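Local coordinates for piwi domain-containing protein (Vanderwaltozyma polyspora, PDB 5THE) that probably binds guide RNA through this C-terminal lobe of a budding yeast Argonaute, a family whose members use a guide to select and cleave RNA targets, at residues A[79-84]-A[97-102]; A[105-110]-A[117-122]; A[342-347]-A[490-495]; A[477-482]-A[495-500]. One frame throughout, in Å; residues are numbered along the deposited sequence.

Interaction 1: residues A[79-84]-A[97-102]; sequences LRAIFI and SELDIS
Leu-99 meets the Phe-83 ring obliquely at CD2: its own CD2 methyl lies 4.0 Å from Phe-83 CD2. Trp-220 adds an edge-to-face ring contact, and Leu-125 and Val-190 from neighbouring strands touch the same phenylalanine. The aromatic side chain is thus held among apolar groups, as its buried place demands. The same Leu-99 methyl also serves the next inward-facing position of the strand, with Leu-99 CD2 4.5 Å from Ala-81 CB. The short Ala-81 side chain barely reaches this methyl, while longer Phe-83 makes the nearer contact. The contact belongs to a beta-alpha-beta unit of the parallel sheet, in which strand 77-85 is followed by helix 95-111, probably within the MID region that precedes Piwi in Argonautes. Alternation along the strand turns Ala-81 and Phe-83 to the helix while Ile-82 points to the other face, where it meets Ile-126. On the helix, Leu-99 sends CG away from its backbone N (chi1 180°), which carries the branched end down to the strand. The flanking acidic residues of the helix pair with lysines in salt bridges: Glu-98 with Lys-224, Asp-100 with Lys-122.

Interaction 2: residues A[105-110]-A[117-122]; sequences KFASDV and FNVSGK
In the beta-alpha-beta unit of strand 77-85, helix 95-111 and strand 117-118, the return from helix to sheet is packed by Phe-106, Ala-107 and Val-110 against Phe-117 and Val-119. The two phenylalanine rings meet at a slant, with Phe-106 CE2 3.8 Å from Phe-117 CD2. Val-110 comes to the Phe-117 ring from its edge, near the ring plane, Val-110 CG2 standing 4.0 Å from Phe-117 CD2, while its other methyl, CG1, lies over the rim of one face of Phe-106. One valine therefore wedges against both rings. A turn earlier, Ala-107 points its CB toward segment 117-122; Ala-107 CB touches Val-119 CG1 at 3.9 Å, and this small residue lets the backbones come close. A water is inserted there, donating to Ala-107 O at 2.7 Å and accepting from Phe-117 N at 2.7 Å, so that two main-chain polar groups are linked across the seam. At the end of the strand, Asn-118 OD1 accepts from Ser-120 N at 3.0 Å, forming an Asx turn, and also from Ser-120 OG at 2.7 Å; two donors on OD1 help hold the side chain. The whole is apolar packing of a helix on its sheet in a beta-alpha-beta unit with parallel strands.

Interaction 3: residues A[342-347]-A[490-495]; sequences FRDGVS and APVYYA. With nucleotides of chain B.
A methyl group is pressed against a carboxylate here: Val-492 CG1 lies 3.4 Å from Asp-344 CG, and the two side chains cross at about a right angle. The setting is the RNase H-like fold of the Piwi domain, where helix 490-515 packs on strand 339-344; the short segments approach to 8.3 Å between axes, at 44° to each other. Both branches of Val-492 are used. CG1 stands anti to the backbone N (chi1 170°) and takes Asp-344, while Val-492 CG2 sits 3.7 Å from Phe-342 CB, so one beta-branched residue fills the step between two strand side chains. Pro-491 CG adds a contact 4.4 Å from Phe-342 CD2, a rigid apolar neighbour suited to the first turn of a helix. The polar end of Asp-344 is buried yet served: Lys-390 makes a salt bridge with OD1 and Thr-388 OG1 is hydrogen-bonded to OD2. Asp-496 of the same helix brings its own carboxylate close, an acidic pairing consistent with the active-site region of RNase H-like folds. Tyr-493 faces away from the strand and directs its hydroxyl to the RNA, where OH and OP2 of A5 of chain B are placed so close that the bond length is doubtful. Gly-345 adopts a positive phi (75°), which favours glycine, and Arg-343 reaches the main chain of the next two residues. Arg-343 NH1 donates to Asp-344 O at 2.7 Å and to Gly-345 O at 3.0 Å, with both oxygens near the guanidinium plane but NH1 above each carbonyl plane.

Interaction 4: residues A[477-482]-A[495-500]; sequences YIFGRS and ADLLCT. With nucleotides of chain B.
Arg-481 sets its CG between its backbone N and carbonyl carbon (chi1 80°) and then runs extended to NE, which carries the guanidinium out to the RNA backbone and to Leu-497. Leu-497, with CG anti to its carbonyl carbon (chi1 -63°), comes from the opposite direction. Leu-497 CD1 lies over one face of the Arg-481 guanidinium, 3.5 Å above the plane near the rim, and Leu-497 CD2 is 3.6 Å from Arg-481 NH2. Over the other face stands OP1 of A3 of chain B, leaving the flat group sandwiched between a methyl and a phosphate oxygen. In the guanidinium plane, Arg-481 NE and NH2 both donate to OP1 of A4 of chain B, at 2.7 Å and 2.8 Å. Arginine suits this place because one planar cation can offer two N-H groups to a single oxygen. The motif is a type I turn, Phe-479 to Ser-482, in the loop before helix 490-515 of the Piwi domain, consistent with guide-strand binding as in other Argonautes. Phe-479 meets the same leucine at its ring edge, Phe-479 CZ lying 3.8 Å from Leu-497 CD1, and that edge also borders OP1 of A4. Arg-481 NH1 donates to O of C-terminal Ile-549.

Along the chain interactions 1 and 2 come first, in series, on helix 95-111 and the neighbouring strands 77-85 and 117-118; their centres are 9 Å apart, and Leu-79 packs on both Phe-106 and Phe-117 to make one continuous core. Interactions 3 and 4 follow within the Piwi domain, their segments alternating. They share Ala-495 and helix 490-515, with centres 10 Å apart, and Tyr-493 and Tyr-494 pack on Phe-479 between them. The two pairs do not touch: centres of interactions 1 and 3 are 36 Å apart, those of 2 and 4 about 26 Å. Thus one pair builds a parallel beta-alpha-beta layer, and the other joins the Piwi core to the RNA backbone.

Interaction 1: residues A[79-84]-A[97-102]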
# COMPACT_ATOMS: atom_id res chain seq x y z
N LEU A 79 -6.99 0.58 23.90
CA LEU A 79 -5.91 -0.22 23.31
C LEU A 79 -5.66 -1.40 24.25
O LEU A 79 -5.19 -1.21 25.37
CB LEU A 79 -4.65 0.61 23.11
CG LEU A 79 -3.46 -0.11 22.45
CD1 LEU A 79 -3.84 -0.53 21.05
CD2 LEU A 79 -2.22 0.76 22.42
N ARG A 80 -5.98 -2.61 23.79
CA ARG A 80 -5.86 -3.82 24.60
C ARG A 80 -4.70 -4.66 24.09
O ARG A 80 -4.71 -5.10 22.93
CB ARG A 80 -7.14 -4.65 24.55
CG ARG A 80 -8.32 -4.06 25.29
CD ARG A 80 -7.98 -3.68 26.72
NE ARG A 80 -7.61 -4.82 27.56
CZ ARG A 80 -8.47 -5.70 28.06
NH1 ARG A 80 -9.77 -5.59 27.78
NH2 ARG A 80 -8.04 -6.69 28.83
N ALA A 81 -3.72 -4.89 24.94
CA ALA A 81 -2.59 -5.73 24.59
C ALA A 81 -2.95 -7.19 24.85
O ALA A 81 -3.49 -7.53 25.91
CB ALA A 81 -1.35 -5.32 25.39
N ILE A 82 -2.65 -8.05 23.89
CA ILE A 82 -2.79 -9.49 24.04
C ILE A 82 -1.43 -10.09 23.75
O ILE A 82 -0.94 -10.01 22.62
CB ILE A 82 -3.87 -10.07 23.12
CG1 ILE A 82 -5.24 -9.46 23.45
CG2 ILE A 82 -3.89 -11.61 23.21
CD1 ILE A 82 -6.37 -9.96 22.54
N PHE A 83 -0.80 -10.65 24.77
CA PHE A 83 0.52 -11.25 24.62
C PHE A 83 0.35 -12.67 24.10
O PHE A 83 -0.20 -13.53 24.79
CB PHE A 83 1.27 -11.23 25.95
CG PHE A 83 2.73 -11.56 25.83
CD1 PHE A 83 3.17 -12.87 25.85
CD2 PHE A 83 3.67 -10.55 25.69
CE1 PHE A 83 4.51 -13.18 25.73
CE2 PHE A 83 5.02 -10.86 25.58
CZ PHE A 83 5.44 -12.17 25.59
N ILE A 84 0.80 -12.91 22.88
CA ILE A 84 0.73 -14.23 22.27
C ILE A 84 2.04 -14.93 22.61
O ILE A 84 3.09 -14.61 22.05
CB ILE A 84 0.49 -14.15 20.77
CG1 ILE A 84 -0.80 -13.34 20.48
CG2 ILE A 84 0.41 -15.56 20.17
CD1 ILE A 84 -2.13 -14.01 20.97
N SER A 97 5.13 -6.52 33.99
CA SER A 97 5.32 -5.10 34.25
C SER A 97 6.09 -4.42 33.12
O SER A 97 5.87 -3.24 32.84
CB SER A 97 6.02 -4.88 35.60
OG SER A 97 7.25 -5.56 35.65
N GLU A 98 6.98 -5.15 32.46
CA GLU A 98 7.65 -4.57 31.30
C GLU A 98 6.65 -4.25 30.20
O GLU A 98 6.75 -3.21 29.54
CB GLU A 98 8.75 -5.50 30.80
CG GLU A 98 10.08 -5.27 31.51
CD GLU A 98 11.17 -6.24 31.08
OE1 GLU A 98 10.95 -7.01 30.12
OE2 GLU A 98 12.24 -6.24 31.71
N LEU A 99 5.65 -5.11 30.01
CA LEU A 99 4.63 -4.83 29.00
C LEU A 99 3.74 -3.67 29.42
O LEU A 99 3.40 -2.83 28.59
CB LEU A 99 3.80 -6.09 28.73
CG LEU A 99 2.67 -5.98 27.71
CD1 LEU A 99 3.18 -5.41 26.38
CD2 LEU A 99 2.04 -7.37 27.51
N ASP A 100 3.37 -3.59 30.70
CA ASP A 100 2.64 -2.42 31.20
C ASP A 100 3.42 -1.13 30.94
O ASP A 100 2.85 -0.12 30.50
CB ASP A 100 2.37 -2.56 32.69
CG ASP A 100 1.35 -3.62 32.98
OD1 ASP A 100 0.43 -3.78 32.16
OD2 ASP A 100 1.48 -4.31 34.02
N ILE A 101 4.71 -1.15 31.25
CA ILE A 101 5.55 0.02 31.03
C ILE A 101 5.58 0.39 29.55
O ILE A 101 5.42 1.56 29.18
CB ILE A 101 6.95 -0.23 31.60
CG1 ILE A 101 6.87 -0.25 33.13
CG2 ILE A 101 7.93 0.83 31.11
CD1 ILE A 101 8.04 -0.91 33.81
N SER A 102 5.76 -0.61 28.68
CA SER A 102 5.82 -0.33 27.25
C SER A 102 4.50 0.22 26.73
O SER A 102 4.48 1.10 25.87
CB SER A 102 6.21 -1.59 26.48
OG SER A 102 7.57 -1.90 26.71

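Interaction 2: residues A[105-110]-A[117-122]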
# COMPACT_ATOMS: atom_id res chain seq x y z
N LYS A 105 4.33 3.92 27.86
CA LYS A 105 5.21 4.75 27.05
C LYS A 105 4.66 4.89 25.63
O LYS A 105 4.71 5.98 25.04
CB LYS A 105 6.62 4.16 27.05
CG LYS A 105 7.58 4.78 26.05
CD LYS A 105 8.33 5.95 26.64
CE LYS A 105 9.59 6.23 25.83
NZ LYS A 105 9.37 6.14 24.36
N PHE A 106 4.12 3.80 25.07
CA PHE A 106 3.49 3.87 23.76
C PHE A 106 2.38 4.91 23.72
O PHE A 106 2.38 5.80 22.86
CB PHE A 106 2.94 2.50 23.36
CG PHE A 106 2.27 2.50 22.02
CD1 PHE A 106 3.01 2.42 20.86
CD2 PHE A 106 0.89 2.60 21.92
CE1 PHE A 106 2.39 2.42 19.60
CE2 PHE A 106 0.25 2.62 20.68
CZ PHE A 106 1.01 2.52 19.52
N ALA A 107 1.42 4.82 24.65
CA ALA A 107 0.29 5.74 24.63
C ALA A 107 0.75 7.19 24.69
O ALA A 107 0.28 8.04 23.93
CB ALA A 107 -0.67 5.43 25.78
N SER A 108 1.71 7.50 25.57
CA SER A 108 2.11 8.90 25.70
C SER A 108 2.97 9.33 24.51
O SER A 108 2.86 10.47 24.05
CB SER A 108 2.85 9.13 27.02
OG SER A 108 4.02 8.35 27.09
N ASP A 109 3.81 8.42 23.99
CA ASP A 109 4.55 8.72 22.76
C ASP A 109 3.62 9.14 21.63
O ASP A 109 3.84 10.17 20.97
CB ASP A 109 5.38 7.51 22.33
CG ASP A 109 6.72 7.42 23.03
OD1 ASP A 109 7.09 8.36 23.75
OD2 ASP A 109 7.43 6.40 22.83
N VAL A 110 2.57 8.36 21.38
CA VAL A 110 1.78 8.56 20.18
C VAL A 110 0.72 9.64 20.38
O VAL A 110 0.20 10.17 19.39
CB VAL A 110 1.14 7.25 19.68
CG1 VAL A 110 2.22 6.17 19.52
CG2 VAL A 110 0.03 6.76 20.60
N PHE A 117 -4.87 6.97 22.99
CA PHE A 117 -5.23 5.62 23.40
C PHE A 117 -5.42 5.57 24.91
O PHE A 117 -4.72 6.24 25.66
CB PHE A 117 -4.17 4.60 23.01
CG PHE A 117 -4.23 4.15 21.58
CD1 PHE A 117 -5.36 3.52 21.09
CD2 PHE A 117 -3.16 4.36 20.74
CE1 PHE A 117 -5.41 3.11 19.78
CE2 PHE A 117 -3.21 3.94 19.42
CZ PHE A 117 -4.34 3.33 18.94
N ASN A 118 -6.36 4.73 25.33
CA ASN A 118 -6.53 4.34 26.72
C ASN A 118 -5.96 2.93 26.84
O ASN A 118 -6.46 2.01 26.20
CB ASN A 118 -8.02 4.40 27.09
CG ASN A 118 -8.34 3.82 28.47
OD1 ASN A 118 -7.45 3.46 29.24
ND2 ASN A 118 -9.62 3.74 28.77
N VAL A 119 -4.88 2.78 27.62
CA VAL A 119 -4.21 1.49 27.74
C VAL A 119 -4.37 0.94 29.15
O VAL A 119 -3.51 0.21 29.65
CB VAL A 119 -2.71 1.58 27.39
CG1 VAL A 119 -2.51 1.98 25.93
CG2 VAL A 119 -2.01 2.57 28.30
N SER A 120 -5.47 1.30 29.81
CA SER A 120 -5.68 0.90 31.19
C SER A 120 -6.09 -0.57 31.31
O SER A 120 -5.80 -1.20 32.33
CB SER A 120 -6.71 1.81 31.86
OG SER A 120 -7.96 1.73 31.20
N GLY A 121 -6.75 -1.12 30.29
CA GLY A 121 -7.05 -2.54 30.31
C GLY A 121 -5.79 -3.38 30.50
O GLY A 121 -4.81 -3.19 29.78
N LYS A 122 -5.81 -4.27 31.48
CA LYS A 122 -4.64 -5.10 31.76
C LYS A 122 -4.30 -5.98 30.55
O LYS A 122 -5.21 -6.55 29.93
CB LYS A 122 -4.90 -5.98 32.99
CG LYS A 122 -3.70 -6.76 33.47
CD LYS A 122 -2.62 -5.82 34.03
CE LYS A 122 -1.40 -6.61 34.51
NZ LYS A 122 -0.30 -5.72 34.99
O HOH W 1 -2.35 7.97 23.23

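Interaction 3: residues A[342-347]-A[490-495]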
# COMPACT_ATOMS: atom_id res chain seq x y z
N PHE A 342 -3.51 1.09 -11.79
CA PHE A 342 -2.12 0.67 -11.68
C PHE A 342 -2.07 -0.84 -11.55
O PHE A 342 -2.67 -1.40 -10.62
CB PHE A 342 -1.42 1.31 -10.48
CG PHE A 342 -1.03 2.73 -10.70
CD1 PHE A 342 0.20 3.05 -11.25
CD2 PHE A 342 -1.90 3.74 -10.37
CE1 PHE A 342 0.56 4.37 -11.46
CE2 PHE A 342 -1.54 5.07 -10.57
CZ PHE A 342 -0.30 5.37 -11.12
N ARG A 343 -1.37 -1.50 -12.45
CA ARG A 343 -1.33 -2.95 -12.48
C ARG A 343 0.08 -3.43 -12.14
O ARG A 343 1.03 -3.12 -12.86
CB ARG A 343 -1.76 -3.48 -13.84
CG ARG A 343 -1.59 -4.97 -13.97
CD ARG A 343 -2.41 -5.74 -12.96
NE ARG A 343 -2.82 -7.00 -13.57
CZ ARG A 343 -2.13 -8.12 -13.45
NH1 ARG A 343 -1.03 -8.14 -12.72
NH2 ARG A 343 -2.55 -9.23 -14.05
N ASP A 344 0.20 -4.19 -11.06
CA ASP A 344 1.49 -4.73 -10.64
C ASP A 344 1.48 -6.25 -10.80
O ASP A 344 0.42 -6.89 -10.86
CB ASP A 344 1.79 -4.37 -9.17
CG ASP A 344 3.22 -4.64 -8.80
OD1 ASP A 344 3.50 -5.01 -7.65
OD2 ASP A 344 4.08 -4.48 -9.68
N GLY A 345 2.67 -6.83 -10.81
CA GLY A 345 2.77 -8.27 -10.82
C GLY A 345 2.42 -8.79 -12.20
O GLY A 345 1.53 -9.64 -12.34
N VAL A 346 3.09 -8.25 -13.23
CA VAL A 346 2.74 -8.55 -14.61
C VAL A 346 4.00 -8.63 -15.47
O VAL A 346 4.94 -7.86 -15.28
CB VAL A 346 1.75 -7.51 -15.18
CG1 VAL A 346 2.38 -6.12 -15.22
CG2 VAL A 346 1.27 -7.94 -16.55
N SER A 347 4.00 -9.58 -16.40
CA SER A 347 5.09 -9.75 -17.35
C SER A 347 4.84 -8.90 -18.58
O SER A 347 3.70 -8.61 -18.94
CB SER A 347 5.25 -11.22 -17.76
OG SER A 347 5.18 -12.09 -16.64
N ALA A 490 1.94 4.43 -4.19
CA ALA A 490 1.27 3.81 -3.05
C ALA A 490 0.17 2.83 -3.43
O ALA A 490 0.07 1.78 -2.77
CB ALA A 490 0.72 4.92 -2.13
N PRO A 491 -0.67 3.07 -4.45
CA PRO A 491 -1.68 2.06 -4.81
C PRO A 491 -1.09 0.70 -5.10
O PRO A 491 -1.70 -0.32 -4.76
CB PRO A 491 -2.34 2.65 -6.07
CG PRO A 491 -2.07 4.10 -5.98
CD PRO A 491 -0.77 4.27 -5.30
N VAL A 492 0.08 0.67 -5.77
CA VAL A 492 0.73 -0.60 -6.10
C VAL A 492 1.21 -1.28 -4.84
O VAL A 492 0.94 -2.47 -4.61
CB VAL A 492 1.89 -0.36 -7.09
CG1 VAL A 492 2.74 -1.65 -7.25
CG2 VAL A 492 1.36 0.12 -8.42
N TYR A 493 1.92 -0.54 -3.99
CA TYR A 493 2.37 -1.08 -2.72
C TYR A 493 1.19 -1.61 -1.90
O TYR A 493 1.23 -2.72 -1.37
CB TYR A 493 3.13 0.02 -1.96
CG TYR A 493 4.40 -0.40 -1.23
CD1 TYR A 493 4.38 -1.43 -0.29
CD2 TYR A 493 5.60 0.29 -1.43
CE1 TYR A 493 5.55 -1.80 0.40
CE2 TYR A 493 6.76 -0.06 -0.76
CZ TYR A 493 6.74 -1.11 0.15
OH TYR A 493 7.90 -1.45 0.81
N TYR A 494 0.12 -0.82 -1.81
CA TYR A 494 -1.08 -1.27 -1.09
C TYR A 494 -1.64 -2.56 -1.67
O TYR A 494 -2.05 -3.46 -0.93
CB TYR A 494 -2.16 -0.20 -1.14
CG TYR A 494 -1.84 1.05 -0.36
CD1 TYR A 494 -1.07 0.99 0.80
CD2 TYR A 494 -2.32 2.28 -0.77
CE1 TYR A 494 -0.79 2.14 1.53
CE2 TYR A 494 -2.04 3.44 -0.05
CZ TYR A 494 -1.27 3.36 1.09
OH TYR A 494 -0.99 4.50 1.81
N ALA A 495 -1.71 -2.65 -3.01
CA ALA A 495 -2.25 -3.85 -3.63
C ALA A 495 -1.36 -5.05 -3.35
O ALA A 495 -1.86 -6.16 -3.10
CB ALA A 495 -2.41 -3.65 -5.14
P A B 5 10.64 0.82 -0.16
OP1 A B 5 10.20 1.45 -1.44
OP2 A B 5 10.06 -0.45 0.32
O5' A B 5 12.22 0.70 -0.25
C5' A B 5 13.00 1.82 -0.63
C4' A B 5 14.44 1.64 -0.24
O4' A B 5 14.54 1.54 1.20
C3' A B 5 15.10 0.38 -0.76
O3' A B 5 15.58 0.56 -2.07
C2' A B 5 16.20 0.12 0.26
O2' A B 5 17.32 0.96 0.01
C1' A B 5 15.54 0.61 1.55
N9 A B 5 14.91 -0.48 2.30
C8 A B 5 13.66 -1.03 2.14
N7 A B 5 13.43 -2.00 2.99
C5 A B 5 14.60 -2.09 3.73
C6 A B 5 14.98 -2.92 4.79
N6 A B 5 14.17 -3.86 5.28
N1 A B 5 16.23 -2.74 5.30
C2 A B 5 17.03 -1.78 4.78
N3 A B 5 16.77 -0.93 3.79
C4 A B 5 15.53 -1.16 3.31
P A B 4 7.73 -0.68 4.77
OP1 A B 4 6.36 -0.87 4.23
OP2 A B 4 8.51 -1.78 5.33
O5' A B 4 8.60 0.02 3.64
C5' A B 4 8.27 1.33 3.19
C4' A B 4 9.47 2.23 3.14
O4' A B 4 10.02 2.41 4.46
C3' A B 4 10.64 1.73 2.31
O3' A B 4 10.42 1.97 0.94
C2' A B 4 11.80 2.52 2.90
O2' A B 4 11.79 3.87 2.43
C1' A B 4 11.42 2.53 4.39
N9 A B 4 11.99 1.39 5.11
C8 A B 4 11.55 0.09 5.07
N7 A B 4 12.24 -0.73 5.82
C5 A B 4 13.20 0.10 6.39
C6 A B 4 14.22 -0.18 7.29
N6 A B 4 14.42 -1.43 7.75
N1 A B 4 15.00 0.85 7.69
C2 A B 4 14.74 2.08 7.19
N3 A B 4 13.79 2.48 6.34
C4 A B 4 13.06 1.41 5.97

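Interaction 4: residues A[477-482]-A[495-500]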
# COMPACT_ATOMS: atom_id res chain seq x y z
N TYR A 477 4.83 9.38 -2.59
CA TYR A 477 4.99 10.13 -1.36
C TYR A 477 3.80 9.99 -0.41
O TYR A 477 3.80 10.63 0.64
CB TYR A 477 5.21 11.62 -1.68
CG TYR A 477 6.59 11.93 -2.23
CD1 TYR A 477 6.97 11.49 -3.51
CD2 TYR A 477 7.51 12.64 -1.48
CE1 TYR A 477 8.22 11.78 -4.02
CE2 TYR A 477 8.77 12.93 -1.98
CZ TYR A 477 9.11 12.50 -3.25
OH TYR A 477 10.35 12.78 -3.73
N ILE A 478 2.80 9.17 -0.73
CA ILE A 478 1.69 9.03 0.20
C ILE A 478 1.48 7.57 0.57
O ILE A 478 0.34 7.10 0.68
CB ILE A 478 0.39 9.64 -0.36
CG1 ILE A 478 0.12 9.17 -1.77
CG2 ILE A 478 0.46 11.16 -0.31
CD1 ILE A 478 -1.08 9.81 -2.36
N PHE A 479 2.56 6.83 0.77
CA PHE A 479 2.45 5.51 1.38
C PHE A 479 2.34 5.72 2.88
O PHE A 479 3.31 6.09 3.55
CB PHE A 479 3.66 4.67 0.99
CG PHE A 479 3.60 3.26 1.48
CD1 PHE A 479 2.62 2.39 1.01
CD2 PHE A 479 4.53 2.79 2.39
CE1 PHE A 479 2.59 1.08 1.44
CE2 PHE A 479 4.49 1.49 2.83
CZ PHE A 479 3.52 0.62 2.36
N GLY A 480 1.14 5.51 3.42
CA GLY A 480 0.80 6.06 4.72
C GLY A 480 1.49 5.43 5.92
O GLY A 480 1.35 5.96 7.03
N ARG A 481 2.23 4.33 5.75
CA ARG A 481 2.95 3.76 6.89
C ARG A 481 4.45 4.02 6.87
O ARG A 481 5.19 3.46 7.69
CB ARG A 481 2.67 2.25 7.01
CG ARG A 481 3.45 1.34 6.08
CD ARG A 481 3.11 -0.13 6.33
NE ARG A 481 3.93 -1.01 5.50
CZ ARG A 481 3.73 -2.31 5.33
NH1 ARG A 481 2.70 -2.92 5.92
NH2 ARG A 481 4.56 -3.00 4.57
N SER A 482 4.94 4.90 5.99
CA SER A 482 6.34 5.26 6.03
C SER A 482 6.47 6.77 5.94
O SER A 482 5.56 7.47 5.48
CB SER A 482 7.13 4.58 4.90
OG SER A 482 6.88 5.22 3.66
N ALA A 495 -1.71 -2.65 -3.01
CA ALA A 495 -2.25 -3.85 -3.63
C ALA A 495 -1.36 -5.05 -3.35
O ALA A 495 -1.86 -6.16 -3.10
CB ALA A 495 -2.41 -3.65 -5.14
N ASP A 496 -0.03 -4.86 -3.40
CA ASP A 496 0.88 -5.95 -3.05
C ASP A 496 0.61 -6.45 -1.64
O ASP A 496 0.52 -7.66 -1.40
CB ASP A 496 2.34 -5.50 -3.17
CG ASP A 496 2.71 -5.08 -4.55
OD1 ASP A 496 2.00 -5.47 -5.51
OD2 ASP A 496 3.72 -4.37 -4.69
N LEU A 497 0.48 -5.52 -0.69
CA LEU A 497 0.25 -5.89 0.71
C LEU A 497 -1.07 -6.60 0.90
O LEU A 497 -1.19 -7.47 1.76
CB LEU A 497 0.31 -4.64 1.59
CG LEU A 497 1.68 -3.97 1.55
CD1 LEU A 497 1.63 -2.66 2.32
CD2 LEU A 497 2.70 -4.92 2.16
N LEU A 498 -2.10 -6.22 0.14
CA LEU A 498 -3.39 -6.89 0.31
C LEU A 498 -3.32 -8.31 -0.23
O LEU A 498 -3.87 -9.24 0.39
CB LEU A 498 -4.49 -6.08 -0.38
CG LEU A 498 -5.88 -6.72 -0.38
CD1 LEU A 498 -6.28 -7.12 1.03
CD2 LEU A 498 -6.93 -5.73 -0.99
N CYS A 499 -2.64 -8.51 -1.36
CA CYS A 499 -2.38 -9.86 -1.85
C CYS A 499 -1.65 -10.70 -0.82
O CYS A 499 -1.95 -11.89 -0.64
CB CYS A 499 -1.55 -9.81 -3.12
SG CYS A 499 -2.49 -9.89 -4.61
N THR A 500 -0.66 -10.11 -0.15
CA THR A 500 0.07 -10.85 0.87
C THR A 500 -0.84 -11.19 2.04
O THR A 500 -0.80 -12.32 2.54
CB THR A 500 1.28 -10.04 1.34
OG1 THR A 500 2.14 -9.86 0.23
CG2 THR A 500 2.06 -10.75 2.48
P A B 4 7.73 -0.68 4.77
OP1 A B 4 6.36 -0.87 4.23
OP2 A B 4 8.51 -1.78 5.33
O5' A B 4 8.60 0.02 3.64
C5' A B 4 8.27 1.33 3.19
C4' A B 4 9.47 2.23 3.14
O4' A B 4 10.02 2.41 4.46
C3' A B 4 10.64 1.73 2.31
O3' A B 4 10.42 1.97 0.94
C2' A B 4 11.80 2.52 2.90
O2' A B 4 11.79 3.87 2.43
C1' A B 4 11.42 2.53 4.39
N9 A B 4 11.99 1.39 5.11
C8 A B 4 11.55 0.09 5.07
N7 A B 4 12.24 -0.73 5.82
C5 A B 4 13.20 0.10 6.39
C6 A B 4 14.22 -0.18 7.29
N6 A B 4 14.42 -1.43 7.75
N1 A B 4 15.00 0.85 7.69
C2 A B 4 14.74 2.08 7.19
N3 A B 4 13.79 2.48 6.34
C4 A B 4 13.06 1.41 5.97
P A B 3 6.03 -2.87 9.42
OP1 A B 3 4.73 -3.06 8.72
OP2 A B 3 6.99 -4.01 9.58
O5' A B 3 6.82 -1.64 8.78
C5' A B 3 6.15 -0.42 8.53
C4' A B 3 7.11 0.69 8.21
O4' A B 3 7.92 1.03 9.36
C3' A B 3 8.13 0.37 7.13
O3' A B 3 7.58 0.49 5.85
C2' A B 3 9.22 1.40 7.42
O2' A B 3 8.83 2.68 6.93
C1' A B 3 9.21 1.42 8.95
N9 A B 3 10.16 0.43 9.44
C8 A B 3 9.98 -0.93 9.55
N7 A B 3 11.05 -1.55 9.98
C5 A B 3 11.97 -0.53 10.15
C6 A B 3 13.29 -0.57 10.59
N6 A B 3 13.89 -1.73 10.93
N1 A B 3 13.94 0.61 10.65
C2 A B 3 13.29 1.73 10.29
N3 A B 3 12.04 1.90 9.85
C4 A B 3 11.45 0.70 9.81